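Local coordinates for protein FAD-dependent pyridine nucleotide-disulphide oxidoreductase (Desulfovibrio vulgaris, PDB 3IWA) that probably uses FAD to pass electrons from a reduced pyridine nucleotide to an acceptor, as other pyridine nucleotide-disulphide oxidoreductases do, at residues D279-T284 against D328-F333; V296-L301 against P334-S339; V12-K17 against V118-S123; L400-F405 against A414-V419; K23-E28 against I322-A327. All coordinates share one frame; numbering follows the deposited sequence.

Contacts 1, 2, 3 and 5 are linked in and around the Rossmann-type domain expected to hold FAD. Contact 4 stands apart in the dimerisation domain, about 29 Å from contact 3, centre to centre. Helix 14-25 serves both contacts 3 and 5. These two meet where Val118 CG2 lies 3.6 Å from Ile322 CG2. Contact 5 reaches contact 1 through Met282 CB and Ile322 CG1, 3.6 Å apart. Contact 1 passes into contact 2 directly along the chain, and Phe333 CE2 packs 3.9 Å from Ile298 CD1. In contact 2, Val337 packs on helix 409-423, the helix of contact 4. The two centres are about 17 Å apart. Contacts 1, 2 and 4 all touch the second subunit.

Contact 1 (D279-T284 against D328-F333); sequences DTRMRT and DGDATF
The backbones of Thr280 and Phe333 are joined by one hydrogen bond, from Phe333 N to Thr280 O, 2.8 Å long. Thr332 CA adds a CH...O contact to the same oxygen. The side chains of Arg281 and Asp330 carry a salt bridge. Arg281 uses two nitrogens side-on: NE meets Asp330 OD1 at 2.8 Å and NH2 meets Asp330 OD2 at 2.9 Å. Asp330 CG is anti to the backbone N (chi1 -163°), which sets the carboxylate carbon beside Arg281. The fit is not flat, since the guanidinium and carboxylate planes are 24° apart. NE meets OD1 from above the carboxylate plane; NH2 meets OD2 on the syn side but also well out of that plane. One face of the guanidinium is covered by Thr332 CG2, 3.5 Å above its centre. Asp279 to Met282 form a type I turn. Asp279 OD1 accepts from Arg283 N and, weakly, from Arg281 N, which ties the turn and the residue after it to the Asp279 side chain. The partner segment follows helix 314-326, which ends in a Schellman motif with Asp328 at C-prime. Asn325 of that helix bonds to both Arg281 O and Ala331 O. A water joins the segments too. It donates to Gly329 O and Asp330 OD1 and accepts from Arg283 NH2. Met282 SD makes an oblique Met-aromatic contact with Phe333, 5.3 Å from the ring centroid. Thr332 OG1 turns to Glu430 of the second subunit.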
# COMPACT_ATOMS: atom_id res chain seq x y z
N ASP A 279 -24.64 13.21 -2.77
CA ASP A 279 -23.55 13.75 -3.54
C ASP A 279 -22.23 13.53 -2.79
O ASP A 279 -22.21 12.91 -1.71
CB ASP A 279 -23.81 15.23 -3.88
CG ASP A 279 -23.64 16.16 -2.70
OD1 ASP A 279 -23.17 15.75 -1.61
OD2 ASP A 279 -24.01 17.36 -2.89
N THR A 280 -21.13 14.05 -3.33
CA THR A 280 -19.84 13.74 -2.75
C THR A 280 -19.60 14.49 -1.47
O THR A 280 -18.67 14.15 -0.76
CB THR A 280 -18.68 14.04 -3.70
OG1 THR A 280 -18.67 15.43 -3.93
CG2 THR A 280 -18.84 13.31 -5.01
N ARG A 281 -20.43 15.48 -1.17
CA ARG A 281 -20.38 16.16 0.14
C ARG A 281 -21.20 15.41 1.21
O ARG A 281 -21.28 15.85 2.35
CB ARG A 281 -20.91 17.60 0.02
CG ARG A 281 -19.91 18.62 -0.43
CD ARG A 281 -19.64 18.56 -1.92
NE ARG A 281 -18.62 19.54 -2.31
CZ ARG A 281 -18.08 19.64 -3.53
NH1 ARG A 281 -18.48 18.84 -4.51
NH2 ARG A 281 -17.15 20.56 -3.79
N MET A 282 -21.78 14.27 0.80
CA MET A 282 -22.67 13.42 1.58
C MET A 282 -24.06 14.01 1.83
O MET A 282 -24.79 13.56 2.71
CB MET A 282 -22.00 12.93 2.88
CG MET A 282 -20.63 12.20 2.67
SD MET A 282 -20.54 10.82 1.49
CE MET A 282 -21.59 9.65 2.35
N ARG A 283 -24.46 14.97 0.99
CA ARG A 283 -25.79 15.57 1.01
C ARG A 283 -26.79 14.75 0.24
O ARG A 283 -26.53 14.39 -0.90
CB ARG A 283 -25.78 16.96 0.35
CG ARG A 283 -25.06 18.04 1.14
CD ARG A 283 -25.37 19.44 0.60
NE ARG A 283 -25.00 20.43 1.61
CZ ARG A 283 -23.79 20.99 1.72
NH1 ARG A 283 -23.54 21.84 2.71
NH2 ARG A 283 -22.84 20.68 0.84
N THR A 284 -27.97 14.53 0.82
CA THR A 284 -29.09 13.88 0.13
C THR A 284 -29.73 14.83 -0.89
O THR A 284 -29.21 15.88 -1.17
CB THR A 284 -30.16 13.43 1.14
OG1 THR A 284 -30.77 14.58 1.73
CG2 THR A 284 -29.56 12.61 2.25
N ASP A 328 -20.18 24.03 7.70
CA ASP A 328 -20.05 24.95 6.57
C ASP A 328 -18.78 24.75 5.76
O ASP A 328 -18.46 25.59 4.93
CB ASP A 328 -20.20 26.43 7.02
CG ASP A 328 -21.60 26.75 7.60
OD1 ASP A 328 -22.61 26.49 6.90
OD2 ASP A 328 -21.67 27.22 8.76
N GLY A 329 -18.08 23.63 5.96
CA GLY A 329 -16.91 23.29 5.11
C GLY A 329 -17.35 22.76 3.76
O GLY A 329 -18.53 22.74 3.45
N ASP A 330 -16.39 22.29 2.96
CA ASP A 330 -16.70 21.70 1.66
C ASP A 330 -15.77 20.50 1.43
O ASP A 330 -15.17 20.33 0.37
CB ASP A 330 -16.57 22.76 0.57
CG ASP A 330 -17.25 22.36 -0.73
OD1 ASP A 330 -18.37 21.80 -0.71
OD2 ASP A 330 -16.66 22.64 -1.80
N ALA A 331 -15.65 19.68 2.46
CA ALA A 331 -15.01 18.37 2.36
C ALA A 331 -15.82 17.38 1.48
O ALA A 331 -17.05 17.38 1.49
CB ALA A 331 -14.80 17.79 3.79
N THR A 332 -15.09 16.55 0.72
CA THR A 332 -15.68 15.56 -0.19
C THR A 332 -15.22 14.12 0.06
O THR A 332 -14.14 13.87 0.57
CB THR A 332 -15.37 15.91 -1.66
OG1 THR A 332 -13.96 15.87 -1.87
CG2 THR A 332 -15.91 17.29 -2.01
N PHE A 333 -16.09 13.18 -0.28
CA PHE A 333 -15.82 11.74 -0.22
C PHE A 333 -16.24 11.20 -1.57
O PHE A 333 -17.42 11.28 -1.92
CB PHE A 333 -16.60 11.08 0.91
CG PHE A 333 -16.19 9.68 1.15
CD1 PHE A 333 -15.10 9.39 1.95
CD2 PHE A 333 -16.87 8.63 0.55
CE1 PHE A 333 -14.71 8.07 2.15
CE2 PHE A 333 -16.49 7.35 0.75
CZ PHE A 333 -15.43 7.06 1.54
O HOH W 1 -20.01 22.27 1.41

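Contact 2 (V296-L301 against P334-S339); sequences VTIPNL and PGAVGS
A single beta bridge pairs Asn300 with Ala336, between the chain of strand 296-299 and the loop that leads into strand 340-343. Two backbone bonds flank Asn300. Ala336 N donates to Pro299 O at 3.1 Å. Leu301 N donates to Ala336 O at 2.7 Å. Gly335 CA comes to 3.4 Å from Pro299 O. A CB on Gly335 would point at segment 296-301 and collide with Pro299 O. At its phi and psi of 136° and -157°, a CB would also be jammed against the preceding carbonyl oxygen. The Pro299 ring passes Pro334 O, with CG at 3.5 Å. Leu301 gives the broadest cover. Its CB touches Val337 CG1 at 3.7 Å, CD1 lies against Gly335 C, and CD2 reaches Pro334 O at 3.6 Å. CG is anti to the carbonyl carbon (chi1 -57°), which sets it over the Ala336 backbone. Ile298 approaches from farther back along the strand. Its CD1 meets Ala336 CB at 4.0 Å. The loop is also held by the second subunit, where Glu436 accepts from Val337 N and Gly338 N. On its own chain, Val337 packs on Leu423 of helix 409-423. Both bonds of Ala336 go to the residues on either side of Asn300, the pattern of an isolated parallel-type bridge, here between segment 296-301 and the loop before strand 340-343.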
# COMPACT_ATOMS: atom_id res chain seq x y z
N VAL A 296 -26.69 4.44 2.41
CA VAL A 296 -26.46 5.22 1.21
C VAL A 296 -25.83 4.41 0.08
O VAL A 296 -25.22 3.37 0.30
CB VAL A 296 -25.55 6.47 1.50
CG1 VAL A 296 -26.13 7.34 2.64
CG2 VAL A 296 -24.10 6.06 1.86
N THR A 297 -26.00 4.93 -1.14
CA THR A 297 -25.24 4.54 -2.31
C THR A 297 -24.24 5.63 -2.65
O THR A 297 -24.56 6.79 -2.56
CB THR A 297 -26.11 4.28 -3.60
OG1 THR A 297 -25.26 4.02 -4.73
CG2 THR A 297 -27.01 5.50 -3.94
N ILE A 298 -23.03 5.24 -3.02
CA ILE A 298 -22.00 6.15 -3.51
C ILE A 298 -21.34 5.51 -4.74
O ILE A 298 -21.44 4.32 -4.95
CB ILE A 298 -20.92 6.39 -2.49
CG1 ILE A 298 -20.29 5.06 -2.08
CG2 ILE A 298 -21.49 7.09 -1.29
CD1 ILE A 298 -19.25 5.19 -1.04
N PRO A 299 -20.66 6.32 -5.57
CA PRO A 299 -20.08 5.80 -6.81
C PRO A 299 -19.09 4.66 -6.57
O PRO A 299 -18.24 4.75 -5.68
CB PRO A 299 -19.34 7.00 -7.37
CG PRO A 299 -19.99 8.18 -6.75
CD PRO A 299 -20.33 7.73 -5.38
N ASN A 300 -19.24 3.58 -7.32
CA ASN A 300 -18.22 2.57 -7.31
C ASN A 300 -17.10 3.15 -8.14
O ASN A 300 -17.31 3.42 -9.30
CB ASN A 300 -18.75 1.28 -7.95
CG ASN A 300 -17.73 0.16 -7.94
OD1 ASN A 300 -16.64 0.28 -8.50
ND2 ASN A 300 -18.07 -0.93 -7.32
N LEU A 301 -15.92 3.38 -7.56
CA LEU A 301 -14.85 4.02 -8.36
C LEU A 301 -14.15 3.13 -9.43
O LEU A 301 -13.30 3.62 -10.17
CB LEU A 301 -13.82 4.71 -7.46
CG LEU A 301 -14.44 5.76 -6.53
CD1 LEU A 301 -13.43 6.15 -5.48
CD2 LEU A 301 -14.92 6.99 -7.28
N PRO A 334 -15.28 10.71 -2.38
CA PRO A 334 -15.53 10.47 -3.81
C PRO A 334 -16.35 9.23 -4.16
O PRO A 334 -16.92 9.12 -5.26
CB PRO A 334 -14.12 10.32 -4.39
CG PRO A 334 -13.30 9.72 -3.25
CD PRO A 334 -13.89 10.43 -2.00
N GLY A 335 -16.39 8.28 -3.23
CA GLY A 335 -16.94 6.95 -3.50
C GLY A 335 -16.02 5.92 -2.91
O GLY A 335 -15.23 6.23 -2.04
N ALA A 336 -16.08 4.70 -3.42
CA ALA A 336 -15.29 3.61 -2.90
C ALA A 336 -14.93 2.60 -3.97
O ALA A 336 -15.57 2.54 -5.05
CB ALA A 336 -16.02 2.95 -1.77
N VAL A 337 -13.88 1.83 -3.68
CA VAL A 337 -13.55 0.65 -4.45
C VAL A 337 -13.76 -0.67 -3.71
O VAL A 337 -13.67 -1.72 -4.33
CB VAL A 337 -12.09 0.71 -5.00
CG1 VAL A 337 -11.91 1.98 -5.86
CG2 VAL A 337 -11.07 0.63 -3.89
N GLY A 338 -14.04 -0.64 -2.41
CA GLY A 338 -14.39 -1.88 -1.69
C GLY A 338 -13.26 -2.70 -1.05
O GLY A 338 -13.32 -3.91 -0.98
N SER A 339 -12.23 -2.04 -0.57
CA SER A 339 -11.16 -2.70 0.13
C SER A 339 -11.66 -3.47 1.34
O SER A 339 -12.53 -3.01 2.05
CB SER A 339 -10.18 -1.63 0.58
OG SER A 339 -9.80 -0.84 -0.51

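Contact 3 (V12-K17 against V118-S123); sequences VALGPK and VLALGS
Val12 meets Ala120 with both of its methyl groups. CG2 packs on Ala120 CB at 3.7 Å, and CG1 lies 3.9 Å from Ala120 O. Val12 belongs to the loop between strand 5-9 and helix 14-25. In this family, that loop of the Rossmann-type domain normally lies against the pyrophosphate of FAD. Leu14 comes next, near the start of the helix. Its CG is anti to the backbone N (chi1 -172°), a turn that brings CG nearer to Val118. Leu14 CD2 touches Ala120 CB at 3.8 Å and Val118 CG1 at 4.2 Å. Gly15 brings bare backbone close, with its N 4.0 Å from Ala120 CB. One methyl group, Ala120 CB, therefore faces three residues at the turn into the helix. The opposing segment leaves strand 116-119, which runs parallel to strand 5-9 and bonds to it through Val118 and Ala120. Gln318 of helix 314-326 also packs on Leu14. The contact between the two segments is thus made of aliphatic groups and backbone. Mutual burial holds the helix start against the strand end, with no directional polar bond between the segments.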
# COMPACT_ATOMS: atom_id res chain seq x y z
N VAL A 12 -24.33 4.79 15.20
CA VAL A 12 -23.61 3.72 14.55
C VAL A 12 -22.15 3.96 14.97
O VAL A 12 -21.83 4.04 16.18
CB VAL A 12 -23.87 3.71 12.99
CG1 VAL A 12 -25.21 3.06 12.64
CG2 VAL A 12 -23.88 5.10 12.41
N ALA A 13 -21.26 4.00 14.01
CA ALA A 13 -20.03 4.73 14.16
C ALA A 13 -20.35 6.11 13.61
O ALA A 13 -20.02 7.11 14.22
CB ALA A 13 -18.91 4.05 13.37
N LEU A 14 -21.06 6.15 12.49
CA LEU A 14 -21.16 7.36 11.73
C LEU A 14 -21.75 8.58 12.46
O LEU A 14 -21.20 9.67 12.34
CB LEU A 14 -21.87 7.11 10.40
CG LEU A 14 -21.82 8.33 9.48
CD1 LEU A 14 -21.14 8.03 8.15
CD2 LEU A 14 -23.24 8.88 9.26
N GLY A 15 -22.84 8.39 13.20
CA GLY A 15 -23.49 9.48 13.95
C GLY A 15 -22.57 10.18 14.93
O GLY A 15 -22.30 11.36 14.78
N PRO A 16 -22.06 9.43 15.93
CA PRO A 16 -21.07 9.96 16.90
C PRO A 16 -19.88 10.63 16.22
O PRO A 16 -19.43 11.70 16.65
CB PRO A 16 -20.62 8.71 17.67
CG PRO A 16 -21.78 7.78 17.57
CD PRO A 16 -22.41 8.03 16.22
N LYS A 17 -19.37 10.03 15.14
CA LYS A 17 -18.23 10.64 14.43
C LYS A 17 -18.61 11.99 13.85
O LYS A 17 -17.89 12.95 14.00
CB LYS A 17 -17.73 9.73 13.31
CG LYS A 17 -16.42 10.18 12.67
CD LYS A 17 -15.27 10.12 13.69
CE LYS A 17 -13.89 10.49 13.09
NZ LYS A 17 -12.74 10.02 13.99
N VAL A 118 -28.63 14.71 10.19
CA VAL A 118 -27.81 13.61 9.70
C VAL A 118 -28.56 12.28 9.87
O VAL A 118 -28.91 11.93 10.98
CB VAL A 118 -26.45 13.51 10.44
CG1 VAL A 118 -25.68 12.18 10.03
CG2 VAL A 118 -25.62 14.74 10.21
N LEU A 119 -28.73 11.56 8.77
CA LEU A 119 -29.30 10.23 8.76
C LEU A 119 -28.23 9.14 8.79
O LEU A 119 -27.53 8.92 7.83
CB LEU A 119 -30.24 10.09 7.57
CG LEU A 119 -31.36 11.15 7.46
CD1 LEU A 119 -32.23 10.93 6.26
CD2 LEU A 119 -32.22 11.14 8.72
N ALA A 120 -28.10 8.47 9.92
CA ALA A 120 -27.20 7.36 10.07
C ALA A 120 -28.04 6.14 10.40
O ALA A 120 -27.96 5.61 11.48
CB ALA A 120 -26.22 7.63 11.19
N LEU A 121 -28.85 5.73 9.44
CA LEU A 121 -29.91 4.79 9.71
C LEU A 121 -29.49 3.35 9.64
O LEU A 121 -30.27 2.49 10.01
CB LEU A 121 -31.07 5.00 8.73
CG LEU A 121 -31.61 6.42 8.64
CD1 LEU A 121 -32.70 6.46 7.62
CD2 LEU A 121 -32.10 6.89 9.97
N GLY A 122 -28.28 3.06 9.14
CA GLY A 122 -27.80 1.67 9.11
C GLY A 122 -28.59 0.79 8.15
O GLY A 122 -29.28 1.28 7.23
N SER A 123 -28.51 -0.50 8.35
CA SER A 123 -29.15 -1.43 7.45
C SER A 123 -29.93 -2.46 8.27
O SER A 123 -29.87 -2.43 9.50
CB SER A 123 -28.07 -2.12 6.62
OG SER A 123 -27.11 -2.69 7.50

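Contact 4 (L400-F405 against A414-V419); sequences LGIQGF and ARINAV
Ile402 and Val419 meet where helix 409-423 packs on the antiparallel sheet of the dimerisation domain. Strand segment 400-405 and helix segment 414-419 run almost antiparallel, at 174°, with axes 8.8 Å apart. Ile402 can be followed outward. CB already lies 4.2 Å from Val419 CG1. The branch methyl CG2 then meets that same Val419 CG1 at 3.7 Å. CG1 is anti to the backbone N (chi1 -174°), and it faces Ile416 CD1 at 3.8 Å. The tip, CD1, presses on Val419 CG2 at 3.6 Å. Ile402 is thus placed between two residues one helical turn apart. Its side chain and that of Ile416 slide past each other in opposite directions, while it crosses Val419 at a slant. Leu390 of strand 386-393 also touches Ile402. The helix turns another side to the second subunit. There Asn417 ND2 bonds to Ala414 O of the second subunit, and Asn417 OD1 accepts from Val438 N of that chain. Back on the sheet, the end of Ile416 extends beyond Ile402, and its CD1 reaches the backbone at Gln403 C, 4.0 Å away.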
# COMPACT_ATOMS: atom_id res chain seq x y z
N LEU A 400 -9.01 -4.10 -12.53
CA LEU A 400 -10.34 -3.91 -11.97
C LEU A 400 -10.41 -4.32 -10.50
O LEU A 400 -11.40 -4.04 -9.81
CB LEU A 400 -11.39 -4.71 -12.77
CG LEU A 400 -11.50 -4.44 -14.28
CD1 LEU A 400 -12.41 -5.42 -15.07
CD2 LEU A 400 -11.89 -3.00 -14.55
N GLY A 401 -9.39 -5.03 -10.04
CA GLY A 401 -9.39 -5.60 -8.73
C GLY A 401 -8.18 -6.46 -8.45
O GLY A 401 -7.41 -6.82 -9.35
N ILE A 402 -8.03 -6.77 -7.17
CA ILE A 402 -6.94 -7.52 -6.66
C ILE A 402 -7.43 -8.20 -5.39
O ILE A 402 -8.13 -7.56 -4.62
CB ILE A 402 -5.71 -6.63 -6.42
CG1 ILE A 402 -4.54 -7.49 -6.02
CG2 ILE A 402 -5.96 -5.54 -5.36
CD1 ILE A 402 -3.22 -6.77 -6.01
N GLN A 403 -7.13 -9.50 -5.24
CA GLN A 403 -7.36 -10.21 -4.01
C GLN A 403 -6.21 -11.14 -3.65
O GLN A 403 -5.41 -11.45 -4.46
CB GLN A 403 -8.59 -11.07 -4.13
CG GLN A 403 -9.86 -10.33 -4.40
CD GLN A 403 -10.06 -10.09 -5.82
OE1 GLN A 403 -9.79 -10.96 -6.63
NE2 GLN A 403 -10.55 -8.90 -6.17
N GLY A 404 -6.14 -11.61 -2.42
CA GLY A 404 -5.08 -12.50 -2.04
C GLY A 404 -5.34 -13.27 -0.77
O GLY A 404 -6.28 -12.97 -0.03
N PHE A 405 -4.47 -14.25 -0.52
CA PHE A 405 -4.50 -15.01 0.71
C PHE A 405 -3.08 -15.31 1.15
O PHE A 405 -2.20 -15.56 0.33
CB PHE A 405 -5.32 -16.28 0.50
CG PHE A 405 -5.42 -17.17 1.70
CD1 PHE A 405 -6.53 -17.12 2.52
CD2 PHE A 405 -4.43 -18.09 1.98
CE1 PHE A 405 -6.66 -17.96 3.60
CE2 PHE A 405 -4.55 -18.93 3.08
CZ PHE A 405 -5.67 -18.86 3.89
N ALA A 414 0.01 -5.19 2.92
CA ALA A 414 0.92 -4.26 2.26
C ALA A 414 0.85 -4.31 0.73
O ALA A 414 1.12 -3.32 0.04
CB ALA A 414 2.38 -4.48 2.75
N ARG A 415 0.53 -5.49 0.21
CA ARG A 415 0.48 -5.71 -1.20
C ARG A 415 -0.90 -5.24 -1.68
O ARG A 415 -1.03 -4.54 -2.65
CB ARG A 415 0.69 -7.21 -1.47
CG ARG A 415 2.01 -7.68 -2.10
CD ARG A 415 3.33 -7.12 -1.59
NE ARG A 415 3.62 -7.65 -0.28
CZ ARG A 415 4.83 -7.87 0.21
NH1 ARG A 415 4.91 -8.35 1.44
NH2 ARG A 415 5.95 -7.66 -0.49
N ILE A 416 -1.96 -5.63 -0.99
CA ILE A 416 -3.30 -5.16 -1.37
C ILE A 416 -3.46 -3.62 -1.27
O ILE A 416 -4.09 -2.99 -2.13
CB ILE A 416 -4.40 -5.86 -0.51
CG1 ILE A 416 -4.42 -7.38 -0.74
CG2 ILE A 416 -5.76 -5.26 -0.80
CD1 ILE A 416 -4.49 -7.84 -2.22
N ASN A 417 -2.91 -3.02 -0.21
CA ASN A 417 -3.00 -1.56 -0.03
C ASN A 417 -2.38 -0.81 -1.17
O ASN A 417 -2.93 0.17 -1.63
CB ASN A 417 -2.26 -1.11 1.23
CG ASN A 417 -3.13 -1.15 2.47
OD1 ASN A 417 -4.33 -1.44 2.42
ND2 ASN A 417 -2.51 -0.84 3.62
N ALA A 418 -1.20 -1.28 -1.60
CA ALA A 418 -0.47 -0.62 -2.68
C ALA A 418 -1.35 -0.45 -3.88
O ALA A 418 -1.33 0.61 -4.51
CB ALA A 418 0.80 -1.40 -3.07
N VAL A 419 -2.08 -1.50 -4.22
CA VAL A 419 -2.93 -1.46 -5.39
C VAL A 419 -4.30 -0.82 -5.11
O VAL A 419 -4.84 -0.11 -5.97
CB VAL A 419 -3.07 -2.90 -5.97
CG1 VAL A 419 -4.02 -2.90 -7.12
CG2 VAL A 419 -1.67 -3.49 -6.34

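Contact 5 (K23-E28 against I322-A327); sequences KRLDPE and IGTNLA
The carboxylate of Asp26 is the flat group of this contact, and the methyl of Ala327 lies over one of its faces. Ala327 CB is set toward the oxygen end. It is 3.5 Å from Asp26 OD2, 3.7 Å from Asp26 CG and 3.9 Å from Asp26 OD1. Asp26 OD2 also has a long, weak ion pair with Lys4 NZ. Ala327 CB is shared with Leu25, whose CB packs on it at 3.8 Å. Farther out, Leu25 CG is anti to the carbonyl carbon (chi1 -57°), and chi2 of 170° carries CD1 on. CD1 comes to rest on the backbone of the other helix, 3.6 Å from Thr324 CA and 4.1 Å from Gly323 O. The side chain of Leu25 thus runs from Ala327 back to the turn before it. Each segment holds the C-terminal end of a helix and the chain that follows. Helix 14-25 is the crossover helix between the parallel strands 5-9 and 30-34, the opening beta-alpha-beta unit of the Rossmann-type domain. Helix 314-326 lies beside it and covers the same sheet, with Leu326 packing on Val118. Thr324 points its CB away from helix 14-25. Its OG1 accepts from Arg21 NE, a polar link between the two helices one turn back from Leu25. Its hydroxyl also bonds to Arg320 O. After the helix, the chain bends at Asp26, which leaves helical backbone angles. Lys23 closes this bend: its NZ bonds to Pro27 O at 2.7 Å, from above the carbonyl plane, and also to Ala29 O.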
# COMPACT_ATOMS: atom_id res chain seq x y z
N LYS A 23 -18.74 19.35 16.42
CA LYS A 23 -18.52 20.06 17.67
C LYS A 23 -17.10 20.59 17.78
O LYS A 23 -16.92 21.73 18.21
CB LYS A 23 -18.88 19.17 18.87
CG LYS A 23 -20.41 18.94 19.07
CD LYS A 23 -21.20 20.22 19.50
CE LYS A 23 -20.87 20.72 20.93
NZ LYS A 23 -21.25 22.18 21.14
N ARG A 24 -16.09 19.84 17.35
CA ARG A 24 -14.72 20.34 17.44
C ARG A 24 -14.64 21.65 16.64
O ARG A 24 -14.06 22.61 17.12
CB ARG A 24 -13.68 19.30 16.99
N LEU A 25 -15.27 21.69 15.47
CA LEU A 25 -15.26 22.89 14.60
C LEU A 25 -16.23 24.03 14.99
O LEU A 25 -15.92 25.22 14.77
CB LEU A 25 -15.60 22.47 13.16
CG LEU A 25 -14.69 21.42 12.55
CD1 LEU A 25 -15.29 20.92 11.24
CD2 LEU A 25 -13.25 21.95 12.40
N ASP A 26 -17.40 23.68 15.51
CA ASP A 26 -18.42 24.65 15.91
C ASP A 26 -18.91 24.36 17.33
O ASP A 26 -20.00 23.83 17.49
CB ASP A 26 -19.63 24.62 14.96
CG ASP A 26 -19.35 25.28 13.62
OD1 ASP A 26 -18.23 25.82 13.43
OD2 ASP A 26 -20.27 25.26 12.75
N PRO A 27 -18.12 24.72 18.36
CA PRO A 27 -18.46 24.34 19.74
C PRO A 27 -19.69 25.06 20.31
O PRO A 27 -20.23 24.65 21.35
CB PRO A 27 -17.22 24.74 20.54
CG PRO A 27 -16.15 25.07 19.52
CD PRO A 27 -16.85 25.47 18.29
N GLU A 28 -20.09 26.13 19.62
CA GLU A 28 -21.19 26.97 20.05
C GLU A 28 -22.55 26.39 19.60
O GLU A 28 -23.60 26.84 20.07
CB GLU A 28 -21.01 28.41 19.53
CG GLU A 28 -21.07 28.63 17.99
CD GLU A 28 -19.71 28.50 17.29
OE1 GLU A 28 -18.84 27.78 17.80
OE2 GLU A 28 -19.52 29.11 16.20
N ILE A 322 -18.97 14.49 6.92
CA ILE A 322 -20.26 15.04 7.24
C ILE A 322 -20.08 16.09 8.36
O ILE A 322 -20.62 17.19 8.28
CB ILE A 322 -21.33 13.98 7.62
CG1 ILE A 322 -21.66 13.10 6.41
CG2 ILE A 322 -22.57 14.71 8.21
CD1 ILE A 322 -22.41 11.79 6.73
N GLY A 323 -19.28 15.78 9.35
CA GLY A 323 -18.94 16.74 10.42
C GLY A 323 -18.47 18.12 9.99
O GLY A 323 -18.94 19.16 10.47
N THR A 324 -17.54 18.11 9.05
CA THR A 324 -16.93 19.29 8.46
C THR A 324 -17.94 20.07 7.63
O THR A 324 -17.97 21.32 7.67
CB THR A 324 -15.70 18.83 7.61
OG1 THR A 324 -14.75 18.22 8.49
CG2 THR A 324 -15.02 19.95 6.85
N ASN A 325 -18.76 19.35 6.87
CA ASN A 325 -19.74 20.01 6.04
C ASN A 325 -20.93 20.56 6.85
O ASN A 325 -21.51 21.53 6.43
CB ASN A 325 -20.20 19.10 4.89
CG ASN A 325 -19.07 18.83 3.92
OD1 ASN A 325 -18.07 19.55 3.95
ND2 ASN A 325 -19.22 17.81 3.03
N LEU A 326 -21.28 19.95 8.00
CA LEU A 326 -22.26 20.51 8.94
C LEU A 326 -21.75 21.83 9.48
O LEU A 326 -22.56 22.71 9.78
CB LEU A 326 -22.52 19.62 10.14
CG LEU A 326 -23.18 18.25 9.93
CD1 LEU A 326 -23.00 17.34 11.18
CD2 LEU A 326 -24.63 18.47 9.57
N ALA A 327 -20.42 21.96 9.61
CA ALA A 327 -19.78 23.23 9.98
C ALA A 327 -19.46 24.15 8.81
O ALA A 327 -18.59 24.96 8.93
CB ALA A 327 -18.54 23.00 10.78